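Local coordinates for protein putative nucleotide-diphospho-sugar transferase (Desulfovibrio desulfuricans subsp. desulfuricans, PDB 3CGX) that probably transfers a sugar from a nucleotide-diphosphate-sugar donor, although its substrates are not established, at residues 112-117 with 186-192; 137-143 with 167-172. Where two conformers were deposited one is given. Residues are numbered along the deposited sequence.

How the contacts relate
The two contacts lie at the end of the mixed sheet that holds strands 143-149, 133-137 and 183-185, their centres about 13 Å apart. Along the chain the order is 112-117, 137-143, 167-172, 186-192, so contact 2 lies wholly within the span that contact 1 brings together. Contact 1 joins the loops following strands 105-109 and 183-185; contact 2 sets the turn between strands 133-137 and 143-149 against the start of helix 169-178. Trp189 couples them: its N lies 3.1 Å from Pro137 O and its O 3.1 Å from Phe139 N, both probable hydrogen bonds. Residues 186-192 therefore lie between loops 112-117 and 137-143 and contact both.

Contact 1: 112-117 with 186-192; sequences DIPDYP and LPDWNDV
This is a loop-to-loop contact beside the sheet of a GT-A-like fold, where the loops after strands 105-109 and 183-185 meet. Residues 186-192 are largely extended, whereas 112-117 fold into a type I turn from Ile113 to Tyr116, closed by Tyr116 N to Ile113 O at 2.9 Å. The backbones are nearest at Asp112 and Asp191 (CA to CA 5.0 Å); Val192 N donates to Asp112 O at 2.8 Å. Trp189, pointing toward the turn with chi1 -143° and chi2 -93°, fills the centre. Its NE1 donates almost linearly to Asp115 OD1 (chi1 p) at 2.9 Å, and Tyr116 (chi1 t) turns its ring edge to the indole face, a T-shaped pair with planes at 76° and six-membered ring centroids 4.9 Å apart. Pro117 CD reaches Trp189 CH2 at 3.5 Å. One water bridges Asp112 N and Asp191 OD1, a second Asp115 OD1 and Asn190 O. Asp112 also forms a salt bridge with Lys20 and lies beside a bound imidazole, probably from the crystallisation liquor, that may mark a pocket. Helix 29-47 meets Ile113 and Pro114, helix 195-204 covers Pro114 and Val192, and Tyr144 of strand 143-149 hydrogen-bonds Tyr116 OH.

Contact 2: 137-143 with 167-172; sequences PAFDGGY and DVYQPT
Gly141 has no room for a CB where the turn between strands 133-137 and 143-149 meets the start of helix 169-178. At its phi/psi of 109/-7 a CB would jam against Asp140 O and lie 2.1 Å from Asp167 OD1; the CA atoms of Gly141 and Asp167 are 4.4 Å apart. At Gly142 one would merely be tight. Ala138 to Gly141 form a type I turn with a G1 bulge (Ala138 N to Gly142 O 3.0 Å), overlapped by an Asx turn, Asp140 OD1 (chi1 p) accepting from Gly142 N at 2.9 Å. Tyr169 N donates to Gly141 O at 3.0 Å, and a water links that carbonyl to Gln170 N. Pro137 CB sits 4.1 Å from the centroid of the Tyr169 ring (chi1 t), a CH-pi contact over its face. Tyr143 (chi1 p) brings CE2 to 4.2 Å from Val168 CG2, and a water joins its OH to Thr172 OG1. The beta-hairpin turn thus docks through the Gly141 carbonyl, with Pro137, Tyr143, Val168 and Tyr169 providing the apolar contact.

Contact 1: 112-117 with 186-192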
ATOM      1  N   ASP A 112      -3.750  -1.988   0.912  1.00 27.65           N
ATOM      2  CA  ASP A 112      -4.767  -2.452   1.892  1.00 28.72           C
ATOM      3  C   ASP A 112      -5.416  -1.308   2.666  1.00 26.54           C
ATOM      4  O   ASP A 112      -6.075  -1.553   3.665  1.00 26.87           O
ATOM      5  CB  ASP A 112      -4.102  -3.405   2.929  1.00 28.16           C
ATOM      6  CG  ASP A 112      -3.559  -4.651   2.285  1.00 39.88           C
ATOM      7  OD1 ASP A 112      -4.332  -5.377   1.606  1.00 37.62           O
ATOM      8  OD2 ASP A 112      -2.337  -4.846   2.362  1.00 42.24           O
ATOM      9  N   ILE A 113      -5.251  -0.080   2.154  1.00 25.12           N
ATOM     10  CA  ILE A 113      -5.733   1.137   2.789  1.00 24.91           C
ATOM     11  C   ILE A 113      -6.529   2.001   1.827  1.00 25.03           C
ATOM     12  O   ILE A 113      -6.146   3.180   1.548  1.00 24.46           O
ATOM     13  CB  ILE A 113      -4.524   1.947   3.443  1.00 24.59           C
ATOM     14  CG1 ILE A 113      -3.368   2.162   2.463  1.00 28.12           C
ATOM     15  CG2 ILE A 113      -4.031   1.270   4.758  1.00 26.66           C
ATOM     16  CD1 ILE A 113      -2.389   3.197   2.928  1.00 25.87           C
ATOM     17  N   PRO A 114      -7.681   1.469   1.369  1.00 24.33           N
ATOM     18  CA  PRO A 114      -8.378   2.073   0.241  1.00 24.60           C
ATOM     19  C   PRO A 114      -8.889   3.466   0.474  1.00 25.44           C
ATOM     20  O   PRO A 114      -9.095   4.202  -0.462  1.00 25.26           O
ATOM     21  CB  PRO A 114      -9.519   1.099  -0.009  1.00 26.87           C
ATOM     22  CG  PRO A 114      -9.755   0.447   1.296  1.00 25.53           C
ATOM     23  CD  PRO A 114      -8.414   0.277   1.868  1.00 23.03           C
ATOM     24  N   ASP A 115      -9.106   3.831   1.721  1.00 25.71           N
ATOM     25  CA  ASP A 115      -9.630   5.163   2.030  1.00 25.57           C
ATOM     26  C   ASP A 115      -8.538   6.193   2.341  1.00 24.46           C
ATOM     27  O   ASP A 115      -8.820   7.269   2.876  1.00 21.03           O
ATOM     28  CB  ASP A 115     -10.618   5.157   3.213  1.00 22.39           C
ATOM     29  CG  ASP A 115     -10.001   4.673   4.534  1.00 25.57           C
ATOM     30  OD1 ASP A 115      -8.991   3.923   4.577  1.00 22.34           O
ATOM     31  OD2 ASP A 115     -10.578   5.029   5.592  1.00 28.22           O
ATOM     32  N   TYR A 116      -7.286   5.838   2.093  1.00 22.65           N
ATOM     33  CA  TYR A 116      -6.221   6.728   2.462  1.00 25.30           C
ATOM     34  C   TYR A 116      -6.280   7.975   1.592  1.00 26.98           C
ATOM     35  O   TYR A 116      -6.295   7.864   0.379  1.00 26.46           O
ATOM     36  CB  TYR A 116      -4.862   6.085   2.267  1.00 22.22           C
ATOM     37  CG  TYR A 116      -3.742   6.821   2.985  1.00 17.28           C
ATOM     38  CD1 TYR A 116      -3.591   6.710   4.369  1.00 19.04           C
ATOM     39  CD2 TYR A 116      -2.824   7.579   2.300  1.00 19.75           C
ATOM     40  CE1 TYR A 116      -2.560   7.353   5.040  1.00 26.75           C
ATOM     41  CE2 TYR A 116      -1.785   8.210   2.966  1.00 22.39           C
ATOM     42  CZ  TYR A 116      -1.668   8.100   4.326  1.00 20.58           C
ATOM     43  OH  TYR A 116      -0.620   8.722   5.002  1.00 20.60           O
ATOM     44  N   PRO A 117      -6.267   9.164   2.202  1.00 26.38           N
ATOM     45  CA  PRO A 117      -6.329  10.331   1.312  1.00 26.14           C
ATOM     46  C   PRO A 117      -5.043  10.586   0.516  1.00 23.86           C
ATOM     47  O   PRO A 117      -3.956  10.685   1.068  1.00 27.77           O
ATOM     48  CB  PRO A 117      -6.683  11.479   2.261  1.00 28.11           C
ATOM     49  CG  PRO A 117      -6.543  10.967   3.646  1.00 29.57           C
ATOM     50  CD  PRO A 117      -6.059   9.544   3.600  1.00 27.02           C
ATOM     51  N   LEU A 186       3.979   9.795   9.499  0.70 24.06           N
ATOM     52  CA  LEU A 186       2.657  10.093   8.936  0.70 25.40           C
ATOM     53  C   LEU A 186       1.641   9.552   9.906  0.70 25.37           C
ATOM     54  O   LEU A 186       2.015   8.823  10.829  0.70 23.57           O
ATOM     55  CB  LEU A 186       2.448   9.425   7.581  0.70 25.95           C
ATOM     56  CG  LEU A 186       3.375   9.890   6.460  0.70 30.23           C
ATOM     57  CD1 LEU A 186       3.285   8.913   5.319  0.70 27.49           C
ATOM     58  CD2 LEU A 186       3.010  11.296   6.025  0.70 36.82           C
ATOM     59  N   PRO A 187       0.352   9.895   9.720  1.00 27.05           N
ATOM     60  CA  PRO A 187      -0.669   9.429  10.649  1.00 26.88           C
ATOM     61  C   PRO A 187      -0.806   7.920  10.714  1.00 25.69           C
ATOM     62  O   PRO A 187      -0.587   7.221   9.735  1.00 23.63           O
ATOM     63  CB  PRO A 187      -1.959  10.040  10.056  1.00 26.81           C
ATOM     64  CG  PRO A 187      -1.507  11.211   9.293  1.00 30.71           C
ATOM     65  CD  PRO A 187      -0.240  10.762   8.679  1.00 27.17           C
ATOM     66  N   ASP A 188      -1.213   7.411  11.861  1.00 25.05           N
ATOM     67  CA  ASP A 188      -1.531   5.983  11.942  1.00 26.54           C
ATOM     68  C   ASP A 188      -2.762   5.675  11.040  1.00 26.31           C
ATOM     69  O   ASP A 188      -3.693   6.497  10.894  1.00 24.36           O
ATOM     70  CB  ASP A 188      -1.905   5.545  13.336  1.00 26.87           C
ATOM     71  CG  ASP A 188      -0.838   5.838  14.383  1.00 34.24           C
ATOM     72  OD1 ASP A 188       0.291   6.258  14.081  1.00 29.74           O
ATOM     73  OD2 ASP A 188      -1.178   5.674  15.557  1.00 37.03           O
ATOM     74  N   TRP A 189      -2.745   4.499  10.428  1.00 26.17           N
ATOM     75  CA  TRP A 189      -3.846   4.074   9.566  1.00 25.18           C
ATOM     76  C   TRP A 189      -4.060   2.575   9.669  1.00 22.18           C
ATOM     77  O   TRP A 189      -3.132   1.831  10.008  1.00 27.12           O
ATOM     78  CB  TRP A 189      -3.583   4.446   8.098  1.00 23.85           C
ATOM     79  CG  TRP A 189      -4.846   4.877   7.363  1.00 23.54           C
ATOM     80  CD1 TRP A 189      -5.682   4.089   6.611  1.00 22.22           C
ATOM     81  CD2 TRP A 189      -5.413   6.199   7.322  1.00 21.42           C
ATOM     82  NE1 TRP A 189      -6.719   4.835   6.129  1.00 25.11           N
ATOM     83  CE2 TRP A 189      -6.554   6.143   6.517  1.00 24.69           C
ATOM     84  CE3 TRP A 189      -5.045   7.431   7.874  1.00 21.05           C
ATOM     85  CZ2 TRP A 189      -7.367   7.262   6.291  1.00 27.16           C
ATOM     86  CZ3 TRP A 189      -5.822   8.534   7.603  1.00 22.91           C
ATOM     87  CH2 TRP A 189      -6.976   8.446   6.845  1.00 27.46           C
ATOM     88  N   ASN A 190      -5.303   2.150   9.472  1.00 23.95           N
ATOM     89  CA  ASN A 190      -5.664   0.692   9.493  1.00 25.67           C
ATOM     90  C   ASN A 190      -5.703   0.040   8.131  1.00 24.60           C
ATOM     91  O   ASN A 190      -6.398   0.484   7.226  1.00 27.07           O
ATOM     92  CB  ASN A 190      -7.020   0.430  10.175  1.00 29.92           C
ATOM     93  CG  ASN A 190      -7.206  -1.066  10.655  1.00 33.48           C
ATOM     94  OD1 ASN A 190      -6.277  -1.719  11.194  1.00 31.59           O
ATOM     95  ND2 ASN A 190      -8.428  -1.573  10.505  1.00 32.78           N
ATOM     96  N   ASP A 191      -4.937  -1.035   8.017  1.00 23.58           N
ATOM     97  CA  ASP A 191      -4.983  -1.946   6.877  1.00 27.31           C
ATOM     98  C   ASP A 191      -6.289  -2.714   7.024  1.00 27.39           C
ATOM     99  O   ASP A 191      -6.672  -3.088   8.140  1.00 29.57           O
ATOM    100  CB  ASP A 191      -3.819  -2.966   6.862  1.00 31.14           C
ATOM    101  CG  ASP A 191      -2.414  -2.320   6.587  1.00 35.59           C
ATOM    102  OD1 ASP A 191      -2.158  -1.795   5.486  1.00 35.35           O
ATOM    103  OD2 ASP A 191      -1.539  -2.393   7.470  1.00 40.22           O
ATOM    104  N   VAL A 192      -6.956  -2.983   5.910  1.00 24.48           N
ATOM    105  CA  VAL A 192      -8.200  -3.722   5.947  1.00 24.61           C
ATOM    106  C   VAL A 192      -7.907  -5.191   5.597  1.00 25.16           C
ATOM    107  O   VAL A 192      -7.664  -5.535   4.441  1.00 27.30           O
ATOM    108  CB  VAL A 192      -9.299  -3.079   5.042  1.00 26.65           C
ATOM    109  CG1 VAL A 192     -10.597  -3.923   5.109  1.00 25.86           C
ATOM    110  CG2 VAL A 192      -9.561  -1.603   5.440  1.00 24.26           C
TER
HETATM  111  O   HOH W   1      -1.492  -1.256   2.949  1.00 29.45           O
HETATM  112  O   HOH W   2      -8.490   1.528   5.778  1.00 41.50           O

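Contact 2: 137-143 with 167-172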
ATOM      1  N   PRO A 137       2.794   4.473  10.184  1.00 24.84           N
ATOM      2  CA  PRO A 137       2.483   3.348  11.081  1.00 24.51           C
ATOM      3  C   PRO A 137       1.110   2.784  10.815  1.00 23.28           C
ATOM      4  O   PRO A 137       0.146   3.529  10.659  1.00 27.10           O
ATOM      5  CB  PRO A 137       2.529   3.977  12.474  1.00 24.90           C
ATOM      6  CG  PRO A 137       3.174   5.357  12.284  1.00 29.43           C
ATOM      7  CD  PRO A 137       2.835   5.751  10.903  1.00 25.02           C
ATOM      8  N   ALA A 138       1.038   1.456  10.768  1.00 27.68           N
ATOM      9  CA  ALA A 138      -0.234   0.742  10.647  1.00 27.26           C
ATOM     10  C   ALA A 138      -0.661   0.273  12.045  1.00 29.29           C
ATOM     11  O   ALA A 138       0.182   0.056  12.913  1.00 30.17           O
ATOM     12  CB  ALA A 138      -0.097  -0.457   9.684  1.00 29.31           C
ATOM     13  N   PHE A 139      -1.961   0.134  12.261  1.00 31.63           N
ATOM     14  CA  PHE A 139      -2.491  -0.357  13.550  1.00 33.75           C
ATOM     15  C   PHE A 139      -1.947  -1.744  13.879  1.00 32.92           C
ATOM     16  O   PHE A 139      -1.788  -2.083  15.034  1.00 36.21           O
ATOM     17  CB  PHE A 139      -3.994  -0.494  13.510  1.00 37.03           C
ATOM     18  CG  PHE A 139      -4.757   0.794  13.547  1.00 40.06           C
ATOM     19  CD1 PHE A 139      -4.193   2.003  13.175  1.00 42.98           C
ATOM     20  CD2 PHE A 139      -6.117   0.765  13.869  1.00 52.66           C
ATOM     21  CE1 PHE A 139      -4.968   3.195  13.181  1.00 36.07           C
ATOM     22  CE2 PHE A 139      -6.877   1.928  13.872  1.00 52.07           C
ATOM     23  CZ  PHE A 139      -6.286   3.147  13.523  1.00 50.54           C
ATOM     24  N   ASP A 140      -1.625  -2.526  12.859  1.00 34.15           N
ATOM     25  CA  ASP A 140      -1.216  -3.943  13.039  1.00 35.72           C
ATOM     26  C   ASP A 140       0.263  -4.166  13.428  1.00 33.60           C
ATOM     27  O   ASP A 140       0.703  -5.304  13.606  1.00 34.97           O
ATOM     28  CB  ASP A 140      -1.523  -4.765  11.785  1.00 35.71           C
ATOM     29  CG  ASP A 140      -0.538  -4.496  10.639  1.00 43.73           C
ATOM     30  OD1 ASP A 140       0.424  -3.681  10.795  1.00 44.27           O
ATOM     31  OD2 ASP A 140      -0.718  -5.143   9.585  1.00 53.59           O
ATOM     32  N   GLY A 141       1.024  -3.097  13.536  1.00 30.91           N
ATOM     33  CA  GLY A 141       2.372  -3.169  14.074  1.00 29.72           C
ATOM     34  C   GLY A 141       3.470  -2.976  13.047  1.00 30.98           C
ATOM     35  O   GLY A 141       4.659  -2.904  13.378  1.00 30.51           O
ATOM     36  N   GLY A 142       3.059  -2.919  11.789  1.00 30.19           N
ATOM     37  CA  GLY A 142       3.980  -2.659  10.702  1.00 29.83           C
ATOM     38  C   GLY A 142       3.801  -1.241  10.204  1.00 27.85           C
ATOM     39  O   GLY A 142       3.475  -0.337  10.969  1.00 27.32           O
ATOM     40  N   TYR A 143       4.025  -1.071   8.916  1.00 29.89           N
ATOM     41  CA  TYR A 143       3.881   0.244   8.254  1.00 27.66           C
ATOM     42  C   TYR A 143       3.238   0.109   6.888  1.00 25.63           C
ATOM     43  O   TYR A 143       3.445  -0.874   6.204  1.00 27.16           O
ATOM     44  CB  TYR A 143       5.223   0.969   8.188  1.00 28.13           C
ATOM     45  CG  TYR A 143       6.398   0.248   7.557  1.00 27.22           C
ATOM     46  CD1 TYR A 143       6.620   0.304   6.180  1.00 23.31           C
ATOM     47  CD2 TYR A 143       7.308  -0.473   8.341  1.00 31.14           C
ATOM     48  CE1 TYR A 143       7.714  -0.329   5.614  1.00 26.14           C
ATOM     49  CE2 TYR A 143       8.429  -1.107   7.771  1.00 26.08           C
ATOM     50  CZ  TYR A 143       8.629  -1.020   6.408  1.00 26.94           C
ATOM     51  OH  TYR A 143       9.728  -1.614   5.805  1.00 27.45           O
ATOM     52  N   ASP A 167       6.136  -7.350  15.079  1.00 50.13           N
ATOM     53  CA  ASP A 167       5.734  -5.977  14.726  1.00 46.22           C
ATOM     54  C   ASP A 167       7.004  -5.301  14.222  1.00 41.54           C
ATOM     55  O   ASP A 167       7.985  -5.186  14.970  1.00 39.22           O
ATOM     56  CB  ASP A 167       5.195  -5.224  15.936  1.00 46.02           C
ATOM     57  CG  ASP A 167       3.847  -5.746  16.425  1.00 51.02           C
ATOM     58  OD1 ASP A 167       3.078  -6.381  15.660  1.00 44.17           O
ATOM     59  OD2 ASP A 167       3.552  -5.488  17.614  1.00 59.17           O
ATOM     60  N   VAL A 168       6.987  -4.857  12.970  1.00 36.78           N
ATOM     61  CA  VAL A 168       8.235  -4.423  12.285  1.00 33.72           C
ATOM     62  C   VAL A 168       8.507  -2.914  12.328  1.00 32.13           C
ATOM     63  O   VAL A 168       9.626  -2.440  12.100  1.00 28.13           O
ATOM     64  CB  VAL A 168       8.291  -4.963  10.817  1.00 34.34           C
ATOM     65  CG1 VAL A 168       8.315  -6.501  10.845  1.00 38.37           C
ATOM     66  CG2 VAL A 168       7.132  -4.445   9.931  1.00 29.60           C
ATOM     67  N   TYR A 169       7.492  -2.166  12.692  1.00 29.09           N
ATOM     68  CA  TYR A 169       7.625  -0.715  12.717  1.00 30.94           C
ATOM     69  C   TYR A 169       8.710  -0.173  13.671  1.00 33.02           C
ATOM     70  O   TYR A 169       9.588   0.637  13.286  1.00 32.20           O
ATOM     71  CB  TYR A 169       6.259  -0.116  13.064  1.00 31.67           C
ATOM     72  CG  TYR A 169       6.307   1.372  13.192  1.00 30.09           C
ATOM     73  CD1 TYR A 169       6.258   2.197  12.068  1.00 29.23           C
ATOM     74  CD2 TYR A 169       6.363   1.959  14.437  1.00 36.15           C
ATOM     75  CE1 TYR A 169       6.303   3.562  12.207  1.00 27.68           C
ATOM     76  CE2 TYR A 169       6.407   3.302  14.580  1.00 37.35           C
ATOM     77  CZ  TYR A 169       6.374   4.098  13.484  1.00 33.94           C
ATOM     78  OH  TYR A 169       6.416   5.443  13.694  1.00 31.31           O
ATOM     79  N   GLN A 170       8.666  -0.624  14.920  1.00 35.45           N
ATOM     80  CA  GLN A 170       9.624  -0.128  15.934  1.00 34.61           C
ATOM     81  C   GLN A 170      11.063  -0.482  15.572  1.00 31.51           C
ATOM     82  O   GLN A 170      11.957   0.379  15.588  1.00 33.95           O
ATOM     83  CB  GLN A 170       9.245  -0.618  17.339  1.00 38.98           C
ATOM     84  CG  GLN A 170       8.060   0.154  17.917  1.00 45.67           C
ATOM     85  CD  GLN A 170       8.396   1.629  18.173  1.00 48.67           C
ATOM     86  OE1 GLN A 170       9.565   1.989  18.406  1.00 56.73           O
ATOM     87  NE2 GLN A 170       7.368   2.484  18.152  1.00 53.48           N
ATOM     88  N   PRO A 171      11.316  -1.755  15.261  1.00 30.05           N
ATOM     89  CA  PRO A 171      12.679  -2.112  14.847  1.00 30.90           C
ATOM     90  C   PRO A 171      13.110  -1.261  13.658  1.00 28.65           C
ATOM     91  O   PRO A 171      14.269  -0.907  13.530  1.00 28.86           O
ATOM     92  CB  PRO A 171      12.562  -3.579  14.412  1.00 33.43           C
ATOM     93  CG  PRO A 171      11.247  -4.050  14.859  1.00 36.59           C
ATOM     94  CD  PRO A 171      10.397  -2.901  15.279  1.00 33.01           C
ATOM     95  N   THR A 172      12.154  -0.924  12.785  1.00 28.81           N
ATOM     96  CA  THR A 172      12.479  -0.132  11.594  1.00 26.93           C
ATOM     97  C   THR A 172      12.855   1.289  11.993  1.00 25.34           C
ATOM     98  O   THR A 172      13.896   1.810  11.566  1.00 25.30           O
ATOM     99  CB  THR A 172      11.342  -0.161  10.561  1.00 25.65           C
ATOM    100  OG1 THR A 172      11.137  -1.507  10.095  1.00 24.67           O
ATOM    101  CG2 THR A 172      11.658   0.743   9.365  1.00 27.28           C
TER
HETATM  102  O   HOH W   3       6.182  -2.236  16.130  1.00 45.53           O
HETATM  103  O   HOH W   4      11.742  -2.251   7.517  1.00 32.31           O